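Local atomic coordinates of methyltransferase FkbM (Methylobacillus flagellatus KT, PDB entry 2PY6), a protein that probably transfers methyl groups, as an FkbM-type methyltransferase built on a Rossmann-like fold, though its natural substrate is not established. Residues A[327-332]-A[354-359]; A[350-355]-A[380-385]. One frame throughout, in Å; residues are numbered along the deposited sequence.

Contact 1 (A[327-332]-A[354-359]); sequences PIDDII and ARRAIS
The helical turn 328-331 and the first turn of helix 355-361 come closest where Ile-328 faces Ala-354, their CA atoms 4.9 Å apart, and from there the second helix presents its N-terminal end to Asp-329. The carboxylate of Asp-329 acts as a fork across that end. Its OD2 accepts from the backbone N of Arg-356 at 3.0 Å, with an N-H...O angle of 157°, and its OD1 accepts from the N of Ala-357 at 3.0 Å and 149°. Both oxygens are met on their syn sides, somewhat out of the carboxylate plane. In Asp-329, CG lies anti to the carbonyl carbon (chi1 -72°), which places CG on the side of the second helix. Ala-354, the N-cap residue, has no polar side chain; the amides of Arg-356 and Ala-357 are instead bonded by this carboxylate from about 25 residues earlier, and the positive end of the helix dipole probably stabilises its negative charge. Helix 355-361 leads into strand 364-368 of the seven-stranded mixed sheet of this Rossmann-like methyltransferase domain, while Ile-328 and Ile-332 reach strands 229-233 and 254-258 of the same sheet. Arg-356 folds back over its acidic neighbour through a bend at chi3, and CB of Asp-329 sits 3.3 Å above one guanidinium face, offset toward the rim. OD2 of Asp-329 is 4.1 Å from NE of Arg-356 and well out of the guanidinium plane, so the two attract by charge alone without a salt bridge. Beneath this polar layer, Ala-354 is small enough to let Ile-328 in: its CB meets Ile-328 CB at 3.7 Å and also touches CG2 and CD1. The CB of Ala-357 lies 3.4 Å from Asp-329 OD1.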
loop_
_atom_site.group_PDB
_atom_site.type_symbol
_atom_site.label_atom_id
_atom_site.label_comp_id
_atom_site.label_asym_id
_atom_site.label_seq_id
_atom_site.Cartn_x
_atom_site.Cartn_y
_atom_site.Cartn_z
ATOM N N PRO A 327 28.147 25.674 22.651
ATOM C CA PRO A 327 27.411 25.364 23.862
ATOM C C PRO A 327 26.016 26.004 23.842
ATOM O O PRO A 327 25.861 27.098 23.311
ATOM C CB PRO A 327 28.285 25.971 24.980
ATOM C CG PRO A 327 28.932 27.115 24.329
ATOM C CD PRO A 327 29.155 26.716 22.891
ATOM N N ILE A 328 25.045 25.303 24.421
ATOM C CA ILE A 328 23.643 25.772 24.535
ATOM C C ILE A 328 23.513 27.172 25.149
ATOM O O ILE A 328 22.733 27.975 24.657
ATOM C CB ILE A 328 22.787 24.746 25.341
ATOM C CG1 ILE A 328 22.514 23.525 24.466
ATOM C CG2 ILE A 328 21.425 25.340 25.782
ATOM C CD1 ILE A 328 22.136 22.270 25.212
ATOM N N ASP A 329 24.270 27.432 26.215
ATOM C CA ASP A 329 24.288 28.712 26.899
ATOM C C ASP A 329 24.648 29.860 25.944
ATOM O O ASP A 329 24.222 30.973 26.139
ATOM C CB ASP A 329 25.311 28.721 28.053
ATOM C CG ASP A 329 24.892 27.885 29.250
ATOM O OD1 ASP A 329 23.690 27.676 29.459
ATOM O OD2 ASP A 329 25.785 27.472 30.021
ATOM N N ASP A 330 25.459 29.600 24.933
ATOM C CA ASP A 330 25.804 30.657 23.917
ATOM C C ASP A 330 24.797 30.712 22.759
ATOM O O ASP A 330 24.562 31.762 22.196
ATOM C CB ASP A 330 27.235 30.505 23.384
ATOM C CG ASP A 330 27.712 31.746 22.626
ATOM O OD1 ASP A 330 27.605 32.870 23.166
ATOM O OD2 ASP A 330 28.219 31.599 21.498
ATOM N N ILE A 331 24.199 29.584 22.415
ATOM C CA ILE A 331 23.226 29.510 21.294
ATOM C C ILE A 331 21.935 30.262 21.601
ATOM O O ILE A 331 21.406 30.991 20.747
ATOM C CB ILE A 331 22.885 28.011 20.951
ATOM C CG1 ILE A 331 24.118 27.276 20.416
ATOM C CG2 ILE A 331 21.727 27.913 19.933
ATOM C CD1 ILE A 331 23.998 25.723 20.377
ATOM N N ILE A 332 21.413 30.049 22.807
ATOM C CA ILE A 332 20.158 30.664 23.251
ATOM C C ILE A 332 20.379 32.069 23.784
ATOM O O ILE A 332 21.524 32.447 24.079
ATOM C CB ILE A 332 19.404 29.775 24.301
ATOM C CG1 ILE A 332 20.103 29.702 25.660
ATOM C CG2 ILE A 332 19.156 28.373 23.733
ATOM C CD1 ILE A 332 19.446 28.711 26.618
ATOM N N ALA A 354 25.381 23.691 28.720
ATOM C CA ALA A 354 24.133 24.292 29.196
ATOM C C ALA A 354 24.144 24.504 30.716
ATOM O O ALA A 354 23.106 24.793 31.307
ATOM C CB ALA A 354 22.929 23.388 28.776
ATOM N N ARG A 355 25.315 24.423 31.355
ATOM C CA ARG A 355 25.364 24.501 32.813
ATOM C C ARG A 355 24.813 25.742 33.451
ATOM O O ARG A 355 24.304 25.635 34.553
ATOM C CB ARG A 355 26.758 24.200 33.405
ATOM C CG ARG A 355 27.856 25.109 33.055
ATOM C CD ARG A 355 29.206 24.463 33.389
ATOM N NE ARG A 355 30.345 25.309 32.988
ATOM C CZ ARG A 355 31.104 25.182 31.890
ATOM N NH1 ARG A 355 30.926 24.214 30.983
ATOM N NH2 ARG A 355 32.101 26.050 31.706
ATOM N N ARG A 356 24.939 26.894 32.796
ATOM C CA ARG A 356 24.426 28.151 33.323
ATOM C C ARG A 356 22.910 28.115 33.283
ATOM O O ARG A 356 22.248 28.488 34.230
ATOM C CB ARG A 356 24.957 29.348 32.521
ATOM C CG ARG A 356 26.448 29.634 32.756
ATOM C CD ARG A 356 27.113 30.360 31.591
ATOM N NE ARG A 356 26.271 31.419 31.055
ATOM C CZ ARG A 356 26.313 31.870 29.802
ATOM N NH1 ARG A 356 27.178 31.389 28.906
ATOM N NH2 ARG A 356 25.463 32.824 29.434
ATOM N N ALA A 357 22.356 27.637 32.182
ATOM C CA ALA A 357 20.908 27.540 32.063
ATOM C C ALA A 357 20.333 26.568 33.118
ATOM O O ALA A 357 19.322 26.850 33.779
ATOM C CB ALA A 357 20.532 27.064 30.652
ATOM N N ILE A 358 20.972 25.414 33.240
ATOM C CA ILE A 358 20.524 24.367 34.158
ATOM C C ILE A 358 20.692 24.828 35.599
ATOM O O ILE A 358 19.724 24.828 36.359
ATOM C CB ILE A 358 21.212 23.000 33.850
ATOM C CG1 ILE A 358 20.737 22.455 32.488
ATOM C CG2 ILE A 358 20.899 21.947 34.944
ATOM C CD1 ILE A 358 21.642 21.334 31.900
ATOM N N SER A 359 21.893 25.258 35.968
ATOM C CA SER A 359 22.178 25.671 37.352
ATOM C C SER A 359 21.434 26.919 37.787
ATOM O O SER A 359 20.948 26.985 38.889
ATOM C CB SER A 359 23.685 25.912 37.571
ATOM O OG SER A 359 24.135 27.018 36.826
#

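Contact 2 (A[350-355]-A[380-385]); sequences ALKGAR and TNYILS
Leu-351 and Lys-352 of helix 347-352 receive Tyr-382 and Ile-383 from helix 375-386, a helix-to-helix contact in the Rossmann-like domain, with helix 375-386 lying against the antiparallel strands 392-396 and 404-408. The tight, buried part is made by aliphatic side chains. CD1 of Leu-351 meets CD1 of Ile-383 at 3.8 Å, the two branched side chains crossing obliquely, and Ile-383 goes on to touch Tyr-390. Branched aliphatic residues suit this place because they pack between the two helices without polar groups to satisfy, and Ile-383 also reaches the sheet at Phe-408. The CB of Leu-351 also lies 4.0 Å from Tyr-382 CD2, where the interior gives way to the more exposed flank.

On that flank Tyr-382 reaches over with CG anti to its backbone N (chi1 178°). Lys-352 CG rests over one face of the ring in a CH-pi contact, 3.9 Å from the centroid and offset toward the rim. The methylene chain of a lysine serves well here, apolar against the ring while its extended form carries the ammonium onward. The base of Arg-355 touches the tyrosine, but its guanidinium turns off, and NH1 bonds Lys-352 O at 2.9 Å from above the carbonyl plane. The guanidinium stands 89° from the ring plane, and Tyr-382 OH touches the arginine's aliphatic part, 3.4 Å from Arg-355 CB.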
loop_
_atom_site.group_PDB
_atom_site.type_symbol
_atom_site.label_atom_id
_atom_site.label_comp_id
_atom_site.label_asym_id
_atom_site.label_seq_id
_atom_site.Cartn_x
_atom_site.Cartn_y
_atom_site.Cartn_z
ATOM N N ALA A 350 27.287 18.171 26.001
ATOM C CA ALA A 350 26.192 19.047 25.693
ATOM C C ALA A 350 25.566 19.664 26.916
ATOM O O ALA A 350 25.218 20.816 26.883
ATOM C CB ALA A 350 25.190 18.321 24.866
ATOM N N LEU A 351 25.423 18.889 27.993
ATOM C CA LEU A 351 24.901 19.367 29.241
ATOM C C LEU A 351 25.844 20.356 29.921
ATOM O O LEU A 351 25.390 21.323 30.535
ATOM C CB LEU A 351 24.615 18.193 30.193
ATOM C CG LEU A 351 23.396 17.312 29.869
ATOM C CD1 LEU A 351 23.464 16.006 30.657
ATOM C CD2 LEU A 351 22.125 18.017 30.147
ATOM N N LYS A 352 27.143 20.130 29.801
ATOM C CA LYS A 352 28.130 21.046 30.367
ATOM C C LYS A 352 28.055 22.371 29.637
ATOM O O LYS A 352 28.258 23.401 30.233
ATOM C CB LYS A 352 29.543 20.484 30.247
ATOM C CG LYS A 352 29.777 19.241 31.085
ATOM C CD LYS A 352 31.116 18.673 30.802
ATOM C CE LYS A 352 31.465 17.664 31.857
ATOM N NZ LYS A 352 32.771 17.077 31.604
ATOM N N GLY A 353 27.755 22.334 28.347
ATOM C CA GLY A 353 27.540 23.561 27.566
ATOM C C GLY A 353 26.229 24.295 27.883
ATOM O O GLY A 353 25.993 25.385 27.368
ATOM N N ALA A 354 25.381 23.691 28.720
ATOM C CA ALA A 354 24.133 24.292 29.196
ATOM C C ALA A 354 24.144 24.504 30.716
ATOM O O ALA A 354 23.106 24.793 31.307
ATOM C CB ALA A 354 22.929 23.388 28.776
ATOM N N ARG A 355 25.315 24.423 31.355
ATOM C CA ARG A 355 25.364 24.501 32.813
ATOM C C ARG A 355 24.813 25.742 33.451
ATOM O O ARG A 355 24.304 25.635 34.553
ATOM C CB ARG A 355 26.758 24.200 33.405
ATOM C CG ARG A 355 27.856 25.109 33.055
ATOM C CD ARG A 355 29.206 24.463 33.389
ATOM N NE ARG A 355 30.345 25.309 32.988
ATOM C CZ ARG A 355 31.104 25.182 31.890
ATOM N NH1 ARG A 355 30.926 24.214 30.983
ATOM N NH2 ARG A 355 32.101 26.050 31.706
ATOM N N THR A 380 23.049 11.775 35.003
ATOM C CA THR A 380 22.372 12.100 36.262
ATOM C C THR A 380 23.364 12.711 37.258
ATOM O O THR A 380 23.082 13.762 37.872
ATOM C CB THR A 380 21.713 10.843 36.891
ATOM O OG1 THR A 380 20.732 10.302 36.004
ATOM C CG2 THR A 380 21.012 11.185 38.156
ATOM N N ASN A 381 24.525 12.075 37.391
ATOM C CA ASN A 381 25.541 12.548 38.312
ATOM C C ASN A 381 25.984 13.954 37.953
ATOM O O ASN A 381 26.210 14.775 38.831
ATOM C CB ASN A 381 26.760 11.609 38.323
ATOM C CG ASN A 381 26.505 10.292 39.079
ATOM O OD1 ASN A 381 25.564 10.180 39.860
ATOM N ND2 ASN A 381 27.381 9.299 38.856
ATOM N N TYR A 382 26.121 14.226 36.648
ATOM C CA TYR A 382 26.537 15.550 36.214
ATOM C C TYR A 382 25.479 16.608 36.554
ATOM O O TYR A 382 25.803 17.658 37.115
ATOM C CB TYR A 382 26.929 15.622 34.719
ATOM C CG TYR A 382 27.290 17.057 34.411
ATOM C CD1 TYR A 382 28.478 17.609 34.905
ATOM C CD2 TYR A 382 26.395 17.899 33.760
ATOM C CE1 TYR A 382 28.794 18.963 34.731
ATOM C CE2 TYR A 382 26.708 19.254 33.534
ATOM C CZ TYR A 382 27.892 19.785 34.046
ATOM O OH TYR A 382 28.187 21.124 33.834
ATOM N N ILE A 383 24.239 16.353 36.162
ATOM C CA ILE A 383 23.161 17.305 36.388
ATOM C C ILE A 383 22.982 17.639 37.855
ATOM O O ILE A 383 22.792 18.796 38.188
ATOM C CB ILE A 383 21.811 16.787 35.762
ATOM C CG1 ILE A 383 21.898 16.907 34.260
ATOM C CG2 ILE A 383 20.627 17.585 36.279
ATOM C CD1 ILE A 383 20.915 16.029 33.472
ATOM N N LEU A 384 23.029 16.632 38.726
ATOM C CA LEU A 384 22.846 16.859 40.165
ATOM C C LEU A 384 23.995 17.613 40.815
ATOM O O LEU A 384 23.814 18.268 41.822
ATOM C CB LEU A 384 22.604 15.547 40.910
ATOM C CG LEU A 384 21.310 14.810 40.598
ATOM C CD1 LEU A 384 21.229 13.504 41.384
ATOM C CD2 LEU A 384 20.111 15.685 40.866
ATOM N N SER A 385 25.176 17.547 40.221
ATOM C CA SER A 385 26.332 18.251 40.743
ATOM C C SER A 385 26.188 19.760 40.478
ATOM O O SER A 385 26.797 20.572 41.157
ATOM C CB SER A 385 27.626 17.706 40.090
ATOM O OG SER A 385 27.816 18.196 38.763
#

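Overall arrangement
Following the chain from the N terminus, strand 322-326 leads into 327-332, after which come strand 338-341 and helix 347-352. The return at 354-359 closes contact 1 across 21 intervening residues. Contact 2 starts at 350-355, before that closure is complete, and ends at 380-385 after strand 364-368, so the two loops cross, neither containing the other, and share Ala-354 and Arg-355. Their centres lie about 10 Å apart. A probable hydrogen bond from Asp-329 N to Gly-353 O joins them directly, and Ile-358 packs on Leu-351. Together they tie the turn 328-331, helices 347-352 and 355-361 and helix 375-386 to one another beside the seven-stranded sheet.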